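3-ketosteroid-delta4-5alpha-dehydrogenase (PDB 4AT2) catalyses the FAD-dependent introduction of the delta-4 double bond into 5alpha-3-ketosteroids, a step in bacterial steroid catabolism. Local coordinates at residues D39-V44 and A249-R254; G92-K97 and E134-L139; R322-N327 and S404-Y409. All blocks are in the same frame, centred on the assembly; numbering follows the deposited sequence.

Contact 1 (D39-V44 and A249-R254); sequences DYEADV and AVRARR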
loop_
_atom_site.group_PDB
_atom_site.type_symbol
_atom_site.label_atom_id
_atom_site.label_comp_id
_atom_site.label_asym_id
_atom_site.label_seq_id
_atom_site.Cartn_x
_atom_site.Cartn_y
_atom_site.Cartn_z
ATOM N N ASP A 39 9.807 5.052 39.271
ATOM C CA ASP A 39 10.509 3.839 39.682
ATOM C C ASP A 39 11.957 3.836 39.223
ATOM O O ASP A 39 12.835 3.300 39.908
ATOM C CB ASP A 39 9.790 2.597 39.159
ATOM C CG ASP A 39 8.406 2.470 39.718
ATOM O OD1 ASP A 39 8.270 1.859 40.796
ATOM O OD2 ASP A 39 7.461 3.016 39.124
ATOM N N TYR A 40 12.194 4.433 38.058
ATOM C CA TYR A 40 13.523 4.540 37.481
ATOM C C TYR A 40 13.630 5.912 36.834
ATOM O O TYR A 40 12.614 6.512 36.472
ATOM C CB TYR A 40 13.769 3.457 36.413
ATOM C CG TYR A 40 13.611 2.023 36.881
ATOM C CD1 TYR A 40 12.375 1.390 36.813
ATOM C CD2 TYR A 40 14.701 1.294 37.366
ATOM C CE1 TYR A 40 12.212 0.081 37.237
ATOM C CE2 TYR A 40 14.551 -0.026 37.788
ATOM C CZ TYR A 40 13.302 -0.625 37.714
ATOM O OH TYR A 40 13.126 -1.938 38.117
ATOM N N GLU A 41 14.857 6.403 36.695
ATOM C CA GLU A 41 15.121 7.675 36.016
ATOM C C GLU A 41 16.420 7.577 35.224
ATOM O O GLU A 41 17.370 6.928 35.658
ATOM C CB GLU A 41 15.234 8.841 37.009
ATOM C CG GLU A 41 14.016 9.082 37.886
ATOM C CD GLU A 41 14.239 10.190 38.907
ATOM O OE1 GLU A 41 14.559 11.332 38.496
ATOM O OE2 GLU A 41 14.098 9.918 40.123
ATOM N N ALA A 42 16.453 8.236 34.066
ATOM C CA ALA A 42 17.649 8.339 33.233
ATOM C C ALA A 42 17.563 9.610 32.404
ATOM O O ALA A 42 16.523 10.268 32.374
ATOM C CB ALA A 42 17.780 7.126 32.315
ATOM N N ASP A 43 18.653 9.964 31.734
ATOM C CA ASP A 43 18.615 11.084 30.796
ATOM C C ASP A 43 17.963 10.622 29.501
ATOM O O ASP A 43 17.054 11.266 28.993
ATOM C CB ASP A 43 20.019 11.582 30.484
ATOM C CG ASP A 43 20.669 12.268 31.658
ATOM O OD1 ASP A 43 19.952 12.885 32.471
ATOM O OD2 ASP A 43 21.904 12.176 31.757
ATOM N N VAL A 44 18.452 9.501 28.984
ATOM C CA VAL A 44 17.944 8.922 27.746
ATOM C C VAL A 44 17.392 7.541 28.058
ATOM O O VAL A 44 18.106 6.679 28.579
ATOM C CB VAL A 44 19.038 8.873 26.653
ATOM C CG1 VAL A 44 18.535 8.133 25.414
ATOM C CG2 VAL A 44 19.461 10.288 26.278
ATOM N N ALA A 249 6.882 3.470 36.400
ATOM C CA ALA A 249 7.086 4.683 35.589
ATOM C C ALA A 249 8.575 4.984 35.495
ATOM O O ALA A 249 9.295 4.904 36.489
ATOM C CB ALA A 249 6.331 5.863 36.190
ATOM N N VAL A 250 9.035 5.327 34.297
ATOM C CA VAL A 250 10.453 5.573 34.059
ATOM C C VAL A 250 10.617 6.979 33.502
ATOM O O VAL A 250 10.046 7.298 32.459
ATOM C CB VAL A 250 11.041 4.550 33.056
ATOM C CG1 VAL A 250 12.510 4.843 32.812
ATOM C CG2 VAL A 250 10.858 3.115 33.559
ATOM N N ARG A 251 11.392 7.810 34.197
ATOM C CA ARG A 251 11.577 9.205 33.809
ATOM C C ARG A 251 12.709 9.351 32.801
ATOM O O ARG A 251 13.754 8.722 32.950
ATOM C CB ARG A 251 11.869 10.078 35.028
ATOM C CG ARG A 251 11.698 11.554 34.717
ATOM C CD ARG A 251 11.478 12.374 35.967
ATOM N NE ARG A 251 12.734 12.831 36.549
ATOM C CZ ARG A 251 13.402 13.909 36.140
ATOM N NH1 ARG A 251 12.951 14.632 35.116
ATOM N NH2 ARG A 251 14.532 14.257 36.746
ATOM N N ALA A 252 12.473 10.167 31.769
ATOM C CA ALA A 252 13.473 10.461 30.739
ATOM C C ALA A 252 13.732 11.961 30.733
ATOM O O ALA A 252 12.926 12.728 30.188
ATOM C CB ALA A 252 12.983 9.995 29.362
ATOM N N ARG A 253 14.841 12.389 31.337
ATOM C CA ARG A 253 15.126 13.824 31.454
ATOM C C ARG A 253 15.341 14.517 30.104
ATOM O O ARG A 253 14.953 15.675 29.936
ATOM C CB ARG A 253 16.331 14.091 32.367
ATOM C CG ARG A 253 16.219 13.509 33.768
ATOM C CD ARG A 253 17.490 13.784 34.560
ATOM N NE ARG A 253 17.556 12.993 35.789
ATOM C CZ ARG A 253 18.276 11.880 35.943
ATOM N NH1 ARG A 253 19.026 11.401 34.951
ATOM N NH2 ARG A 253 18.259 11.251 37.107
ATOM N N ARG A 254 15.947 13.810 29.153
ATOM C CA ARG A 254 16.317 14.410 27.865
ATOM C C ARG A 254 15.564 13.811 26.683
ATOM O O ARG A 254 15.243 14.512 25.732
ATOM C CB ARG A 254 17.825 14.289 27.624
ATOM C CG ARG A 254 18.682 14.904 28.724
ATOM C CD ARG A 254 20.151 14.894 28.337
ATOM N NE ARG A 254 21.028 15.159 29.482
ATOM C CZ ARG A 254 22.356 15.052 29.450
ATOM N NH1 ARG A 254 22.978 14.708 28.329
ATOM N NH2 ARG A 254 23.069 15.304 30.545
HETATM O O HOH W 1 19.765 8.427 37.313
HETATM O O HOH W 2 21.265 15.148 32.962
#
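From Y40 to A42 the chain pairs in parallel with A249 to A252, the two short axes 4.5 Å apart and inclined by 16°. R251 spans its neighbour in the usual parallel way: its N donates to Y40 O and its O accepts from A42 N. R253 N then binds A42 O at 2.9 Å, and R254 N reaches D43 O as both chains turn a corner. At the other end D39 closes the pairing, its OD2 accepting from A249 N at 2.8 Å while its own N donates to A249 O.

Charged side chains collect along one side of this pairing. E41 OE1 takes the NE of R251 at 3.1 Å, in the guanidinium plane but above the carboxylate; the bend of R251 at chi3 (89°) turns NE back to it. D43 serves two arginines. Its OD1 receives R253 NH1 at 3.0 Å, again from above the carboxylate, whereas R254 lays its guanidinium nearly flat against that carboxylate (planes 18° apart), a purely electrostatic pairing of OD2 with NH2 at 3.6 Å. A water joins OD1 to the same NH2. D66 N also binds OD2, and R254 NH1 is tied to A507 O, so each partner has a second hold outside the pair. On the face opposite E41 and R251, Y40 CD1 rests on V250 CG2, and the Y40 hydroxyl bonds Q243.

Strand 246-252 ends an antiparallel run (223-230, 236-243, 246-252) to which 40-42 adds in parallel; both chains then enter the parallel sheet, consistent with Rossmann-type FAD-binding domains of the glutathione reductase class.

Contact 2 (G92-K97 and E134-L139); sequences GTPLQK and EHYNWL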
loop_
_atom_site.group_PDB
_atom_site.type_symbol
_atom_site.label_atom_id
_atom_site.label_comp_id
_atom_site.label_asym_id
_atom_site.label_seq_id
_atom_site.Cartn_x
_atom_site.Cartn_y
_atom_site.Cartn_z
ATOM N N GLY A 92 31.860 3.120 -1.154
ATOM C CA GLY A 92 33.313 2.936 -1.093
ATOM C C GLY A 92 33.849 2.527 0.268
ATOM O O GLY A 92 34.800 3.121 0.762
ATOM N N THR A 93 33.251 1.515 0.890
ATOM C CA THR A 93 33.738 1.069 2.203
ATOM C C THR A 93 35.099 0.388 2.042
ATOM O O THR A 93 35.430 -0.070 0.946
ATOM C CB THR A 93 32.775 0.074 2.869
ATOM O OG1 THR A 93 32.739 -1.137 2.108
ATOM C CG2 THR A 93 31.361 0.659 2.953
ATOM N N PRO A 94 35.882 0.294 3.136
ATOM C CA PRO A 94 37.123 -0.474 3.039
ATOM C C PRO A 94 36.889 -1.923 2.587
ATOM O O PRO A 94 37.752 -2.506 1.933
ATOM C CB PRO A 94 37.660 -0.429 4.466
ATOM C CG PRO A 94 37.193 0.905 4.967
ATOM C CD PRO A 94 35.794 1.025 4.416
ATOM N N LEU A 95 35.739 -2.496 2.935
ATOM C CA LEU A 95 35.424 -3.865 2.509
ATOM C C LEU A 95 35.207 -3.938 0.991
ATOM O O LEU A 95 35.766 -4.820 0.312
ATOM C CB LEU A 95 34.196 -4.391 3.249
ATOM C CG LEU A 95 34.178 -5.885 3.589
ATOM C CD1 LEU A 95 32.796 -6.273 4.084
ATOM C CD2 LEU A 95 34.586 -6.821 2.469
ATOM N N GLN A 96 34.399 -3.021 0.455
ATOM C CA GLN A 96 34.201 -2.957 -0.996
ATOM C C GLN A 96 35.549 -2.808 -1.713
ATOM O O GLN A 96 35.815 -3.520 -2.670
ATOM C CB GLN A 96 33.273 -1.805 -1.397
ATOM C CG GLN A 96 31.809 -2.032 -1.026
ATOM C CD GLN A 96 30.955 -0.820 -1.355
ATOM O OE1 GLN A 96 31.302 0.292 -0.996
ATOM N NE2 GLN A 96 29.838 -1.038 -2.034
ATOM N N LYS A 97 36.392 -1.904 -1.220
ATOM C CA LYS A 97 37.693 -1.646 -1.859
ATOM C C LYS A 97 38.585 -2.893 -1.815
ATOM O O LYS A 97 39.221 -3.255 -2.822
ATOM C CB LYS A 97 38.389 -0.440 -1.204
ATOM C CG LYS A 97 37.696 0.878 -1.527
ATOM C CD LYS A 97 38.371 2.069 -0.857
ATOM C CE LYS A 97 37.643 3.363 -1.195
ATOM N NZ LYS A 97 37.846 3.831 -2.599
ATOM N N GLU A 134 31.424 6.173 6.756
ATOM C CA GLU A 134 31.663 6.526 8.162
ATOM C C GLU A 134 30.988 5.513 9.084
ATOM O O GLU A 134 31.559 5.104 10.103
ATOM C CB GLU A 134 31.173 7.952 8.470
ATOM C CG GLU A 134 31.543 8.476 9.871
ATOM C CD GLU A 134 30.642 7.960 10.990
ATOM O OE1 GLU A 134 29.538 7.460 10.690
ATOM O OE2 GLU A 134 31.033 8.050 12.180
ATOM N N HIS A 135 29.780 5.093 8.710
ATOM C CA HIS A 135 29.027 4.158 9.534
ATOM C C HIS A 135 29.652 2.780 9.553
ATOM O O HIS A 135 29.723 2.150 10.612
ATOM C CB HIS A 135 27.567 4.134 9.106
ATOM C CG HIS A 135 26.680 3.318 10.008
ATOM N ND1 HIS A 135 26.568 3.560 11.329
ATOM C CD2 HIS A 135 25.851 2.240 9.730
ATOM C CE1 HIS A 135 25.717 2.666 11.876
ATOM N NE2 HIS A 135 25.277 1.859 10.893
ATOM N N TYR A 136 30.153 2.319 8.404
ATOM C CA TYR A 136 30.879 1.043 8.354
ATOM C C TYR A 136 32.064 1.109 9.318
ATOM O O TYR A 136 32.280 0.198 10.103
ATOM C CB TYR A 136 31.385 0.735 6.939
ATOM C CG TYR A 136 32.267 -0.503 6.891
ATOM C CD1 TYR A 136 31.708 -1.780 6.833
ATOM C CD2 TYR A 136 33.659 -0.391 6.940
ATOM C CE1 TYR A 136 32.512 -2.918 6.811
ATOM C CE2 TYR A 136 34.471 -1.521 6.922
ATOM C CZ TYR A 136 33.895 -2.780 6.847
ATOM O OH TYR A 136 34.701 -3.905 6.828
ATOM N N ASN A 137 32.835 2.188 9.220
ATOM C CA ASN A 137 34.003 2.391 10.066
ATOM C C ASN A 137 33.651 2.460 11.552
ATOM O O ASN A 137 34.381 1.953 12.397
ATOM C CB ASN A 137 34.759 3.645 9.614
ATOM C CG ASN A 137 35.400 3.471 8.251
ATOM O OD1 ASN A 137 35.688 2.344 7.835
ATOM N ND2 ASN A 137 35.617 4.579 7.542
ATOM N N TRP A 138 32.516 3.080 11.845
ATOM C CA TRP A 138 31.988 3.173 13.197
ATOM C C TRP A 138 31.683 1.803 13.758
ATOM O O TRP A 138 32.042 1.502 14.901
ATOM C CB TRP A 138 30.750 4.063 13.174
ATOM C CG TRP A 138 30.182 4.394 14.528
ATOM C CD1 TRP A 138 30.459 5.507 15.320
ATOM C CD2 TRP A 138 29.204 3.619 15.277
ATOM N NE1 TRP A 138 29.731 5.470 16.477
ATOM C CE2 TRP A 138 28.962 4.359 16.518
ATOM C CE3 TRP A 138 28.522 2.425 15.054
ATOM C CZ2 TRP A 138 28.064 3.906 17.476
ATOM C CZ3 TRP A 138 27.623 1.974 16.037
ATOM C CH2 TRP A 138 27.403 2.704 17.210
ATOM N N LEU A 139 31.065 0.943 12.953
ATOM C CA LEU A 139 30.779 -0.435 13.375
ATOM C C LEU A 139 32.059 -1.223 13.635
ATOM O O LEU A 139 32.177 -1.930 14.648
ATOM C CB LEU A 139 29.931 -1.162 12.324
ATOM C CG LEU A 139 28.532 -0.581 12.147
ATOM C CD1 LEU A 139 27.874 -1.144 10.869
ATOM C CD2 LEU A 139 27.672 -0.851 13.382
#
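The Y136 ring carries T93 on one face: CB of the threonine sits 4.1 Å above the ring plane, displaced toward the rim near CG and CD2. P94 and L95 meet the same ring obliquely, P94 CD reaching Y136 CD2 at 3.6 Å and L95 CB lying 3.6 Å from Y136 OH. The rings of F146 and H186 also meet Y136, so the tyrosine is wedged among several groups rather than held by one. A second flat group that touches the opposing segment is the N137 amide, whose OD1 abuts P94 CG at 3.5 Å.

Y136 arrives there because its CG is anti to the backbone N (chi1 174°), which carries the ring off helix 132-141 to the start of helix 94-98. That start is a capping box. T93 OG1 accepts from Q96 N at 3.0 Å in a nearly straight bond (172°), and Q96 OE1 returns the grip by accepting from T93 N on a lone pair and from G92 N as well. H186 is a further partner of T93 OG1. With its hydroxyl committed to the cap, T93 turns CG2 to Y136 CB, 4.0 Å away.

Cutting Y136 back to an alanine is likely to open a gap beside T93 CB, P94 CD and L95 CB and take from F146 and H186 their aromatic neighbour. No hydrogen bond passes between the two segments: the capping box, with H186 as outside partner, holds the helix start by polar bonds, and van der Waals contact, mostly with carbon, seats it against the neighbouring helix.

Contact 3 (R322-N327 and S404-Y409); sequences RGILVN and STVEVY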
loop_
_atom_site.group_PDB
_atom_site.type_symbol
_atom_site.label_atom_id
_atom_site.label_comp_id
_atom_site.label_asym_id
_atom_site.label_seq_id
_atom_site.Cartn_x
_atom_site.Cartn_y
_atom_site.Cartn_z
ATOM N N ARG A 322 18.767 -21.179 -12.598
ATOM C CA ARG A 322 19.019 -22.123 -13.676
ATOM C C ARG A 322 17.761 -22.565 -14.425
ATOM O O ARG A 322 17.831 -23.395 -15.326
ATOM C CB ARG A 322 19.777 -23.346 -13.132
ATOM C CG ARG A 322 21.208 -23.022 -12.752
ATOM C CD ARG A 322 21.872 -24.176 -12.005
ATOM N NE ARG A 322 23.300 -23.908 -11.881
ATOM C CZ ARG A 322 23.857 -23.149 -10.936
ATOM N NH1 ARG A 322 23.126 -22.600 -9.961
ATOM N NH2 ARG A 322 25.172 -22.949 -10.970
ATOM N N GLY A 323 16.612 -22.002 -14.062
ATOM C CA GLY A 323 15.386 -22.269 -14.805
ATOM C C GLY A 323 14.690 -20.984 -15.211
ATOM O O GLY A 323 15.293 -19.897 -15.195
ATOM N N ILE A 324 13.414 -21.099 -15.571
ATOM C CA ILE A 324 12.578 -19.914 -15.732
ATOM C C ILE A 324 11.388 -19.968 -14.793
ATOM O O ILE A 324 10.774 -21.028 -14.595
ATOM C CB ILE A 324 12.116 -19.696 -17.187
ATOM C CG1 ILE A 324 11.335 -20.907 -17.728
ATOM C CG2 ILE A 324 13.332 -19.424 -18.060
ATOM C CD1 ILE A 324 10.567 -20.598 -19.003
ATOM N N LEU A 325 11.079 -18.821 -14.199
ATOM C CA LEU A 325 9.876 -18.707 -13.389
ATOM C C LEU A 325 8.708 -18.322 -14.279
ATOM O O LEU A 325 8.816 -17.407 -15.086
ATOM C CB LEU A 325 10.052 -17.649 -12.295
ATOM C CG LEU A 325 10.936 -18.072 -11.124
ATOM C CD1 LEU A 325 11.286 -16.853 -10.287
ATOM C CD2 LEU A 325 10.288 -19.170 -10.275
ATOM N N VAL A 326 7.603 -19.042 -14.147
ATOM C CA VAL A 326 6.390 -18.655 -14.851
ATOM C C VAL A 326 5.261 -18.432 -13.865
ATOM O O VAL A 326 5.242 -19.031 -12.794
ATOM C CB VAL A 326 5.981 -19.657 -15.964
ATOM C CG1 VAL A 326 7.076 -19.726 -17.030
ATOM C CG2 VAL A 326 5.629 -21.032 -15.396
ATOM N N ASN A 327 4.334 -17.543 -14.216
ATOM C CA ASN A 327 3.166 -17.307 -13.380
ATOM C C ASN A 327 2.059 -18.343 -13.641
ATOM O O ASN A 327 2.289 -19.354 -14.319
ATOM C CB ASN A 327 2.693 -15.856 -13.572
ATOM C CG ASN A 327 2.206 -15.574 -14.981
ATOM O OD1 ASN A 327 1.947 -16.487 -15.773
ATOM N ND2 ASN A 327 2.057 -14.289 -15.298
ATOM N N SER A 404 4.566 -22.038 -25.676
ATOM C CA SER A 404 4.962 -20.821 -26.379
ATOM C C SER A 404 5.990 -20.024 -25.584
ATOM O O SER A 404 6.945 -19.522 -26.166
ATOM C CB SER A 404 3.752 -19.954 -26.734
ATOM O OG SER A 404 3.066 -19.520 -25.573
ATOM N N THR A 405 5.801 -19.920 -24.272
ATOM C CA THR A 405 6.783 -19.253 -23.407
ATOM C C THR A 405 8.169 -19.862 -23.594
ATOM O O THR A 405 9.156 -19.146 -23.752
ATOM C CB THR A 405 6.342 -19.350 -21.936
ATOM O OG1 THR A 405 5.219 -18.484 -21.765
ATOM C CG2 THR A 405 7.464 -18.952 -20.950
ATOM N N VAL A 406 8.229 -21.190 -23.590
ATOM C CA VAL A 406 9.511 -21.879 -23.690
ATOM C C VAL A 406 10.084 -21.765 -25.109
ATOM O O VAL A 406 11.299 -21.600 -25.278
ATOM C CB VAL A 406 9.403 -23.349 -23.217
ATOM C CG1 VAL A 406 10.702 -24.109 -23.485
ATOM C CG2 VAL A 406 9.047 -23.392 -21.738
ATOM N N GLU A 407 9.217 -21.824 -26.117
ATOM C CA GLU A 407 9.684 -21.700 -27.514
ATOM C C GLU A 407 10.371 -20.344 -27.737
ATOM O O GLU A 407 11.472 -20.283 -28.299
ATOM C CB GLU A 407 8.537 -21.878 -28.512
ATOM C CG GLU A 407 8.138 -23.327 -28.739
ATOM C CD GLU A 407 6.789 -23.472 -29.424
ATOM O OE1 GLU A 407 6.248 -22.467 -29.945
ATOM O OE2 GLU A 407 6.252 -24.608 -29.426
ATOM N N VAL A 408 9.727 -19.271 -27.284
ATOM C CA VAL A 408 10.252 -17.912 -27.482
ATOM C C VAL A 408 11.519 -17.731 -26.641
ATOM O O VAL A 408 12.537 -17.224 -27.133
ATOM C CB VAL A 408 9.181 -16.841 -27.164
ATOM C CG1 VAL A 408 9.765 -15.419 -27.212
ATOM C CG2 VAL A 408 8.013 -16.976 -28.134
ATOM N N TYR A 409 11.482 -18.207 -25.400
ATOM C CA TYR A 409 12.651 -18.106 -24.534
ATOM C C TYR A 409 13.831 -18.818 -25.173
ATOM O O TYR A 409 14.940 -18.279 -25.232
ATOM C CB TYR A 409 12.365 -18.713 -23.157
ATOM C CG TYR A 409 13.563 -18.666 -22.232
ATOM C CD1 TYR A 409 13.862 -17.507 -21.518
ATOM C CD2 TYR A 409 14.399 -19.776 -22.081
ATOM C CE1 TYR A 409 14.964 -17.455 -20.676
ATOM C CE2 TYR A 409 15.498 -19.735 -21.234
ATOM C CZ TYR A 409 15.768 -18.570 -20.536
ATOM O OH TYR A 409 16.853 -18.509 -19.700
#
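I324 meets Y409, T405 and V406 through two different branches, and its first torsion (chi1 58°) is what separates them. CG1 is set between the backbone N and the carbonyl carbon, and the extended chi2 then carries CD1 out to T405 and V406; CG2, anti to the carbonyl carbon, is left to face Y409. The tyrosine responds with CG anti to its own backbone N (chi1 178°), sending the ring back from the helix alongside the isoleucine.

I324 CG2 thereby comes to lie over the ring face, 3.7 Å from the centroid and close to the ring normal, a CH-pi contact; its nearest ring atom is Y409 CZ at 3.6 Å. The Y409 hydroxyl, past the methyl, is bonded to K423 NZ. On the other branch I324 CD1 approaches T405 CG2 at 4.0 Å and V406 CG2 at 4.2 Å. T405 CG2 also meets V326 CG1, likewise at 4.0 Å, so one methyl bridges two strand residues while T405 OG1 bonds G330 O.

The strand 324-326 and the helix segment run roughly antiparallel (147°) with axes 11.0 Å apart, and alternation along the strand presents I324 and V326 to the helix. Residues S404 and V408 of this helix pack against the second subunit. Helix 401-413 thus lies on the face of an antiparallel sheet, over its outermost strand, as in two-layer alpha+beta architecture.

How the contacts relate
The three contacts sample separate parts of one elongated chain and never touch. Contact 2 is nested along the sequence within the loop that contact 1 closes; their centres are 35 Å apart. Contact 3 follows both in sequence, about 60 Å between centres from contact 1, on the opposite side of the chain's centre, and 40 Å from contact 2. Contact 1 joins the mixed sheet to the parallel sheet of the FAD-binding region, contact 2 pairs two helices, and contact 3 sets helix 401-413 on the four-stranded antiparallel sheet, where that helix also meets the second subunit. The contacts are thus separate local unions: hydrogen-bonded and charged in contact 1, largely apolar in contacts 2 and 3.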